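Local coordinates for beta-glucosidase (Saccharopolyspora erythraea D, PDB 5M6G), which probably hydrolyses terminal, non-reducing beta-D-glucosyl residues to release beta-D-glucose, as a magnesium-containing member of glycoside hydrolase family 3, at residues A130-N135 with G447-W452; T165-A170 with L393-S398; I174-A179 with S225-A230. All coordinates share one frame; numbering follows the deposited sequence.

Contact 1 (A130-N135 with G447-W452). With SOR (sorbitol), chain L.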
# COMPACT_ATOMS: atom_id res chain seq x y z
N ALA A 130 -2.94 3.12 5.00
CA ALA A 130 -3.71 3.84 4.00
C ALA A 130 -2.88 3.76 2.72
O ALA A 130 -2.15 4.69 2.37
CB ALA A 130 -3.99 5.30 4.42
N VAL A 131 -2.99 2.62 2.02
CA VAL A 131 -2.09 2.29 0.92
C VAL A 131 -2.72 2.46 -0.47
O VAL A 131 -1.99 2.38 -1.48
CB VAL A 131 -1.55 0.85 1.06
CG1 VAL A 131 -0.73 0.73 2.33
CG2 VAL A 131 -2.69 -0.16 1.07
N HIS A 132 -4.04 2.67 -0.57
CA HIS A 132 -4.63 3.11 -1.83
C HIS A 132 -5.91 3.87 -1.45
O HIS A 132 -7.04 3.48 -1.75
CB HIS A 132 -4.88 1.98 -2.84
CG HIS A 132 -5.79 0.88 -2.37
ND1 HIS A 132 -6.65 0.22 -3.23
CD2 HIS A 132 -5.95 0.28 -1.17
CE1 HIS A 132 -7.30 -0.72 -2.58
NE2 HIS A 132 -6.90 -0.70 -1.32
N GLY A 133 -5.69 5.00 -0.79
CA GLY A 133 -6.74 5.67 -0.05
C GLY A 133 -6.72 5.22 1.40
O GLY A 133 -5.89 4.41 1.82
N HIS A 134 -7.65 5.78 2.18
CA HIS A 134 -7.83 5.39 3.59
C HIS A 134 -8.66 4.10 3.63
O HIS A 134 -9.82 4.07 4.04
CB HIS A 134 -8.48 6.54 4.35
CG HIS A 134 -8.33 6.47 5.83
ND1 HIS A 134 -7.76 5.38 6.46
CD2 HIS A 134 -8.69 7.33 6.81
CE1 HIS A 134 -7.75 5.59 7.77
NE2 HIS A 134 -8.31 6.77 8.01
N ASN A 135 -8.02 3.00 3.19
CA ASN A 135 -8.74 1.82 2.73
C ASN A 135 -9.40 0.99 3.83
O ASN A 135 -10.22 0.13 3.51
CB ASN A 135 -7.81 0.92 1.91
CG ASN A 135 -6.43 0.76 2.56
OD1 ASN A 135 -5.49 1.45 2.19
ND2 ASN A 135 -6.32 -0.15 3.52
N GLY A 447 -6.79 -6.52 -2.48
CA GLY A 447 -6.40 -6.57 -1.08
C GLY A 447 -6.37 -5.20 -0.43
O GLY A 447 -6.40 -4.16 -1.08
N TRP A 448 -6.32 -5.22 0.90
CA TRP A 448 -6.24 -4.00 1.70
C TRP A 448 -7.42 -3.07 1.38
O TRP A 448 -7.25 -1.89 1.09
CB TRP A 448 -4.91 -3.28 1.45
CG TRP A 448 -3.68 -4.02 1.90
CD1 TRP A 448 -2.79 -4.68 1.10
CD2 TRP A 448 -3.20 -4.15 3.24
NE1 TRP A 448 -1.78 -5.23 1.87
CE2 TRP A 448 -2.01 -4.91 3.18
CE3 TRP A 448 -3.65 -3.69 4.48
CZ2 TRP A 448 -1.27 -5.23 4.33
CZ3 TRP A 448 -2.91 -4.01 5.62
CH2 TRP A 448 -1.74 -4.77 5.53
N THR A 449 -8.62 -3.64 1.39
CA THR A 449 -9.82 -2.84 1.13
C THR A 449 -10.85 -3.25 2.17
O THR A 449 -11.37 -4.37 2.11
CB THR A 449 -10.33 -3.05 -0.29
OG1 THR A 449 -9.26 -2.84 -1.24
CG2 THR A 449 -11.46 -2.06 -0.58
N ILE A 450 -11.10 -2.36 3.13
CA ILE A 450 -11.87 -2.60 4.34
C ILE A 450 -11.17 -3.64 5.21
O ILE A 450 -10.65 -3.31 6.28
CB ILE A 450 -13.32 -3.04 4.06
CG1 ILE A 450 -13.98 -2.05 3.10
CG2 ILE A 450 -14.08 -3.10 5.38
CD1 ILE A 450 -13.91 -0.62 3.56
N SER A 451 -11.18 -4.90 4.77
CA SER A 451 -10.45 -5.96 5.45
C SER A 451 -9.00 -6.01 4.97
O SER A 451 -8.59 -5.29 4.05
CB SER A 451 -11.11 -7.32 5.19
OG SER A 451 -10.95 -7.67 3.83
N TRP A 452 -8.21 -6.87 5.62
CA TRP A 452 -6.80 -7.03 5.27
C TRP A 452 -6.63 -7.72 3.92
O TRP A 452 -5.97 -7.20 3.01
CB TRP A 452 -6.11 -7.84 6.38
CG TRP A 452 -4.71 -8.28 6.08
CD1 TRP A 452 -3.72 -7.54 5.50
CD2 TRP A 452 -4.15 -9.57 6.34
NE1 TRP A 452 -2.57 -8.29 5.39
CE2 TRP A 452 -2.81 -9.54 5.90
CE3 TRP A 452 -4.65 -10.75 6.90
CZ2 TRP A 452 -1.96 -10.65 6.01
CZ3 TRP A 452 -3.81 -11.84 7.02
CH2 TRP A 452 -2.48 -11.78 6.57
C1 SOR L . 3.08 -3.90 5.88
C2 SOR L . 1.88 -3.43 6.67
C3 SOR L . 1.60 -4.42 7.79
C4 SOR L . 0.22 -4.20 8.40
C5 SOR L . -0.34 -5.45 9.09
C6 SOR L . -1.83 -5.23 9.33
O1 SOR L . 3.06 -3.37 4.58
O2 SOR L . 2.14 -2.14 7.22
O3 SOR L . 2.58 -4.26 8.78
O4 SOR L . 0.27 -3.13 9.32
O5 SOR L . -0.13 -6.62 8.33
O6 SOR L . -2.48 -6.46 9.59
O HOH W 1 -8.04 -2.46 4.48
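Beside the sorbitol pocket, where the two domains of a family 3 glycoside hydrolase meet, H132 and N135 converge on the backbone carbonyl of W448. H132 NE2 donates to W448 O at 2.7 Å; the oxygen lies in the imidazole plane, whereas the nitrogen stands above the plane of the carbonyl. H132 ND1 is bonded to the backbone oxygen of Y143 and the ring stacks on H145, so its rotation is fixed from several sides. With a carbonyl at each nitrogen, the imidazole is probably protonated on both.

N135 lies against the same oxygen, its CB 3.0 Å from W448 O, and its ND2, though near, is badly angled to bond it. Its chi1 of 44° sets CG between the backbone N and the carbonyl carbon, and OD1 turns back to accept V131 N at 2.8 Å. N135 ND2 instead reaches a water at 3.0 Å that in turn donates to S451 O. A backbone bond, I450 N to N135 O at 2.7 Å, adds a second direct tie between the loops.

Apolar contact is slight: V131 CG2 rests 3.8 Å from W448 CB. From here the indole extends toward the sorbitol. W452 CD1 sits over one of its faces, offset toward the rim, E195 takes its NE1, and its edge reaches the ligand, W448 CH2 lying 3.5 Å from sorbitol C4. The C-terminal domain thus delivers the edge of an aromatic ring to a pocket built largely by the barrel, the interdomain active-site architecture of family 3 glycosidases.

Contact 2 (T165-A170 with L393-S398). With MG (magnesium ion), chain E.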
# COMPACT_ATOMS: atom_id res chain seq x y z
N THR A 165 -5.45 11.31 -0.23
CA THR A 165 -5.41 10.29 0.81
C THR A 165 -5.13 10.92 2.17
O THR A 165 -5.81 10.62 3.16
CB THR A 165 -4.35 9.24 0.47
OG1 THR A 165 -4.73 8.56 -0.73
CG2 THR A 165 -4.23 8.22 1.59
N ALA A 166 -4.15 11.82 2.23
CA ALA A 166 -3.78 12.43 3.50
C ALA A 166 -4.95 13.20 4.10
O ALA A 166 -5.18 13.16 5.31
CB ALA A 166 -2.57 13.34 3.31
N GLU A 167 -5.73 13.89 3.25
CA GLU A 167 -6.91 14.58 3.76
C GLU A 167 -7.89 13.62 4.40
O GLU A 167 -8.43 13.90 5.48
CB GLU A 167 -7.60 15.35 2.63
CG GLU A 167 -7.00 16.71 2.36
CD GLU A 167 -7.82 17.46 1.34
OE1 GLU A 167 -8.27 16.83 0.36
OE2 GLU A 167 -8.04 18.67 1.54
N GLU A 168 -8.14 12.47 3.75
CA GLU A 168 -9.14 11.55 4.28
C GLU A 168 -8.64 10.87 5.55
O GLU A 168 -9.45 10.55 6.44
CB GLU A 168 -9.55 10.53 3.21
CG GLU A 168 -10.11 11.24 1.99
CD GLU A 168 -10.95 10.34 1.09
OE1 GLU A 168 -11.23 9.18 1.47
OE2 GLU A 168 -11.34 10.81 0.02
N VAL A 169 -7.33 10.66 5.65
CA VAL A 169 -6.75 10.10 6.87
C VAL A 169 -6.78 11.13 7.99
O VAL A 169 -7.18 10.83 9.12
CB VAL A 169 -5.32 9.59 6.59
CG1 VAL A 169 -4.59 9.23 7.90
CG2 VAL A 169 -5.37 8.40 5.65
N ALA A 170 -6.38 12.37 7.69
CA ALA A 170 -6.34 13.40 8.72
C ALA A 170 -7.73 13.71 9.26
O ALA A 170 -7.86 14.12 10.42
CB ALA A 170 -5.67 14.66 8.17
N LEU A 393 -13.73 15.81 7.46
CA LEU A 393 -14.60 14.67 7.24
C LEU A 393 -15.44 14.78 5.97
O LEU A 393 -15.67 13.73 5.33
CB LEU A 393 -15.50 14.46 8.47
CG LEU A 393 -14.82 13.84 9.70
CD1 LEU A 393 -15.69 13.97 10.95
CD2 LEU A 393 -14.45 12.38 9.43
N PRO A 394 -15.92 15.96 5.54
CA PRO A 394 -16.66 16.00 4.27
C PRO A 394 -15.83 15.63 3.05
O PRO A 394 -16.41 15.34 1.99
CB PRO A 394 -17.14 17.46 4.19
CG PRO A 394 -17.20 17.90 5.60
CD PRO A 394 -16.02 17.24 6.26
N THR A 395 -14.50 15.63 3.14
CA THR A 395 -13.71 15.23 1.98
C THR A 395 -13.69 13.73 1.77
O THR A 395 -13.29 13.28 0.69
CB THR A 395 -12.26 15.72 2.07
OG1 THR A 395 -11.54 14.95 3.04
CG2 THR A 395 -12.21 17.20 2.46
N VAL A 396 -14.08 12.95 2.78
CA VAL A 396 -13.91 11.50 2.74
C VAL A 396 -14.89 10.91 1.74
O VAL A 396 -16.11 10.99 1.92
CB VAL A 396 -14.11 10.89 4.14
CG1 VAL A 396 -13.99 9.36 4.06
CG2 VAL A 396 -13.09 11.47 5.14
N GLY A 397 -14.35 10.30 0.68
CA GLY A 397 -15.21 9.82 -0.39
C GLY A 397 -15.88 10.91 -1.20
O GLY A 397 -16.82 10.62 -1.95
N SER A 398 -15.41 12.15 -1.09
CA SER A 398 -16.02 13.27 -1.79
C SER A 398 -15.93 13.10 -3.30
O SER A 398 -15.08 12.37 -3.82
CB SER A 398 -15.33 14.57 -1.38
OG SER A 398 -13.96 14.51 -1.79
MG MG E . -9.11 17.23 -1.35
O HOH W 2 -8.19 19.33 -1.46
O HOH W 3 -10.84 17.97 -0.89
O HOH W 4 -9.28 17.43 -3.45
O HOH W 5 -7.13 16.59 -2.16
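E168 reaches the turn at T395-S398 with its CG anti to the carbonyl carbon (chi1 -59°) and the chain extended beyond it, and hydrogen bonding to its carboxylate is the main polar link. G397 N donates to E168 OE2 at 3.1 Å, with a weaker branch to OE1 at 3.4 Å. The donor stands above the carboxylate plane. OE2 is also bonded to H401 ND1 and T141 OG1, so three partners grip one oxygen, a setting expected to favour the ionised acid. In this type II turn V396, at psi 116°, orients the central peptide so that G397 N-H faces E168, and the next position, at phi 68°, is one that glycine readily takes. T395 O points near OE2 without bonding to it. S398 OG donates to T395 O at 2.8 Å, and S398 N bonds it as well.

Metal coordination lies alongside. E167 OE1 binds a magnesium ion at 1.9 Å, and H401 NE2 with four waters completes six ligands. Because H401 offers its other ring nitrogen to E168, that glutamate is a second-shell residue that helps orient the metal-binding imidazole.

Van der Waals packing fills in the rest. V396 lays its backbone against the acid, its CA 3.6 Å from E168 CD, while V396 CG1 lies 3.8 Å from OE1. T395 OG1, bonded to L392 O, lies 4.0 Å from E167 CB. E168 O is buried here with no hydrogen-bond partner.

The turn, just ahead of helix 399-412, whose N-cap is S398, thus packs against helix 155-170, and V396 also touches P101 at the start of helix 101-116.

Contact 3 (I174-A179 with S225-A230). With MG (magnesium ion), chain F; SOR (sorbitol), chain L.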
# COMPACT_ATOMS: atom_id res chain seq x y z
N ILE A 174 -5.85 10.16 12.38
CA ILE A 174 -4.67 9.32 12.23
C ILE A 174 -3.56 10.11 11.55
O ILE A 174 -3.80 10.88 10.61
CB ILE A 174 -5.06 8.05 11.46
CG1 ILE A 174 -6.04 7.22 12.30
CG2 ILE A 174 -3.81 7.24 11.07
CD1 ILE A 174 -6.62 5.99 11.59
N ASP A 175 -2.34 9.95 12.05
CA ASP A 175 -1.23 10.84 11.76
C ASP A 175 -0.25 10.29 10.75
O ASP A 175 0.65 11.02 10.34
CB ASP A 175 -0.46 11.14 13.05
CG ASP A 175 -1.39 11.54 14.16
OD1 ASP A 175 -1.97 12.63 14.03
OD2 ASP A 175 -1.56 10.75 15.10
N TRP A 176 -0.40 9.03 10.35
CA TRP A 176 0.73 8.27 9.85
C TRP A 176 0.20 7.10 9.04
O TRP A 176 -0.55 6.28 9.58
CB TRP A 176 1.57 7.79 11.05
CG TRP A 176 2.79 6.95 10.78
CD1 TRP A 176 3.38 6.66 9.58
CD2 TRP A 176 3.56 6.26 11.78
NE1 TRP A 176 4.49 5.85 9.78
CE2 TRP A 176 4.61 5.58 11.12
CE3 TRP A 176 3.47 6.16 13.18
CZ2 TRP A 176 5.56 4.82 11.81
CZ3 TRP A 176 4.41 5.41 13.87
CH2 TRP A 176 5.45 4.75 13.18
N SER A 177 0.54 7.05 7.76
CA SER A 177 0.17 5.93 6.91
C SER A 177 1.40 5.09 6.60
O SER A 177 2.49 5.63 6.38
CB SER A 177 -0.46 6.38 5.59
OG SER A 177 -0.76 5.25 4.78
N PHE A 178 1.23 3.77 6.59
CA PHE A 178 2.29 2.84 6.20
C PHE A 178 2.30 2.73 4.68
O PHE A 178 1.94 1.72 4.09
CB PHE A 178 2.09 1.50 6.89
CG PHE A 178 1.93 1.60 8.40
CD1 PHE A 178 2.80 2.38 9.15
CD2 PHE A 178 0.92 0.92 9.06
CE1 PHE A 178 2.65 2.47 10.55
CE2 PHE A 178 0.77 1.00 10.44
CZ PHE A 178 1.63 1.78 11.19
N ALA A 179 2.70 3.83 4.05
CA ALA A 179 2.66 3.99 2.59
C ALA A 179 3.62 5.12 2.22
O ALA A 179 3.75 6.09 2.97
CB ALA A 179 1.23 4.31 2.11
N SER A 225 -1.30 17.30 6.62
CA SER A 225 -0.02 16.60 6.55
C SER A 225 -0.11 15.29 7.32
O SER A 225 -0.47 15.27 8.50
CB SER A 225 1.12 17.45 7.11
OG SER A 225 2.36 16.81 6.89
N VAL A 226 0.24 14.20 6.66
CA VAL A 226 0.22 12.86 7.24
C VAL A 226 1.59 12.24 6.99
O VAL A 226 2.12 12.32 5.87
CB VAL A 226 -0.90 12.00 6.62
CG1 VAL A 226 -0.65 10.52 6.86
CG2 VAL A 226 -2.27 12.44 7.16
N MET A 227 2.18 11.65 8.02
CA MET A 227 3.51 11.09 7.85
C MET A 227 3.45 9.88 6.93
O MET A 227 2.56 9.03 7.05
CB MET A 227 4.13 10.71 9.19
CG MET A 227 5.56 10.19 9.06
SD MET A 227 6.48 10.17 10.61
CE MET A 227 5.64 8.88 11.50
N ALA A 228 4.39 9.81 6.00
CA ALA A 228 4.50 8.70 5.07
C ALA A 228 5.58 7.73 5.54
O ALA A 228 6.43 8.06 6.38
CB ALA A 228 4.81 9.20 3.65
N THR A 229 5.52 6.51 4.99
CA THR A 229 6.42 5.42 5.37
C THR A 229 6.97 4.76 4.11
O THR A 229 6.22 4.12 3.38
CB THR A 229 5.70 4.38 6.22
OG1 THR A 229 4.94 5.02 7.26
CG2 THR A 229 6.70 3.42 6.85
N ALA A 230 8.27 4.90 3.86
CA ALA A 230 8.88 4.11 2.80
C ALA A 230 9.04 2.68 3.29
O ALA A 230 9.68 2.45 4.33
CB ALA A 230 10.22 4.71 2.37
MG MG F . -3.74 13.62 13.29
C1 SOR L . 3.08 -3.90 5.88
C2 SOR L . 1.88 -3.43 6.67
C3 SOR L . 1.60 -4.42 7.79
C4 SOR L . 0.22 -4.20 8.40
C5 SOR L . -0.34 -5.45 9.09
C6 SOR L . -1.83 -5.23 9.33
O1 SOR L . 3.06 -3.37 4.58
O2 SOR L . 2.14 -2.14 7.22
O3 SOR L . 2.58 -4.26 8.78
O4 SOR L . 0.27 -3.13 9.32
O5 SOR L . -0.13 -6.62 8.33
O6 SOR L . -2.48 -6.46 9.59
O HOH W 6 -3.49 13.55 11.17
O HOH W 7 -3.77 14.22 15.39
O HOH W 8 -2.67 15.34 13.27
O HOH W 9 -5.32 14.88 13.03
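M227 lays its methyl over the indole of W176, CE lying 3.3 Å from the centroid of the five-membered ring in a nearly perpendicular CH-pi contact. The thioether bends at chi3, 69°, to place CE there, and the pair is also Met-aromatic. On the opposite face F178 CE1 packs toward the rim, so the indole is sandwiched.

T229 holds the edge of the same ring. W176 NE1 donates to T229 OG1 at 2.7 Å, close to the ring plane though bent, 136° at the hydrogen. That hydroxyl donates to S177 O, also at 2.7 Å.

Between the main chains, M227 N bonds D175 O and S177 N bonds M227 O at 2.9 Å, a single parallel bridge. Beyond it the register shifts at the inverse gamma turn of F178, and T229 N bonds A179 O at 2.7 Å rather than S177 O. At this end F178 CB comes 3.7 Å from sorbitol O2; at the other D175 OD1 and G173 O bind a magnesium ion, while D175 OD2 is bonded to Y108 OH.

Strand 176-177 thereby pairs with the segment leading into strand 229-233, joining two parallel sheets of the TIM-type barrel; helix 209-215 packs against A228.

Overall arrangement
From the N terminus the chain passes 130-135, the loop after strand 125-128, then helix 155-170 and strand 176-177, which carry the first halves of contacts 2 and 3. Contact 3 closes first, at 225-230, joining neighbouring barrel strands. Contact 2 closes at 393-398, fastening helix 155-170 to the loop between helices 363-379 and 399-412, and contact 1 closes last, at 447-452, in the C-terminal domain. The three are nested, none crossing: 3 within 2 within 1. They also touch: A130 O probably bonds S177 OG, A130 and H134 pack on V169, and V169 and A166 meet V226. Contacts 1 and 3 share the sorbitol, whereas contact 2 lies nearer the surface.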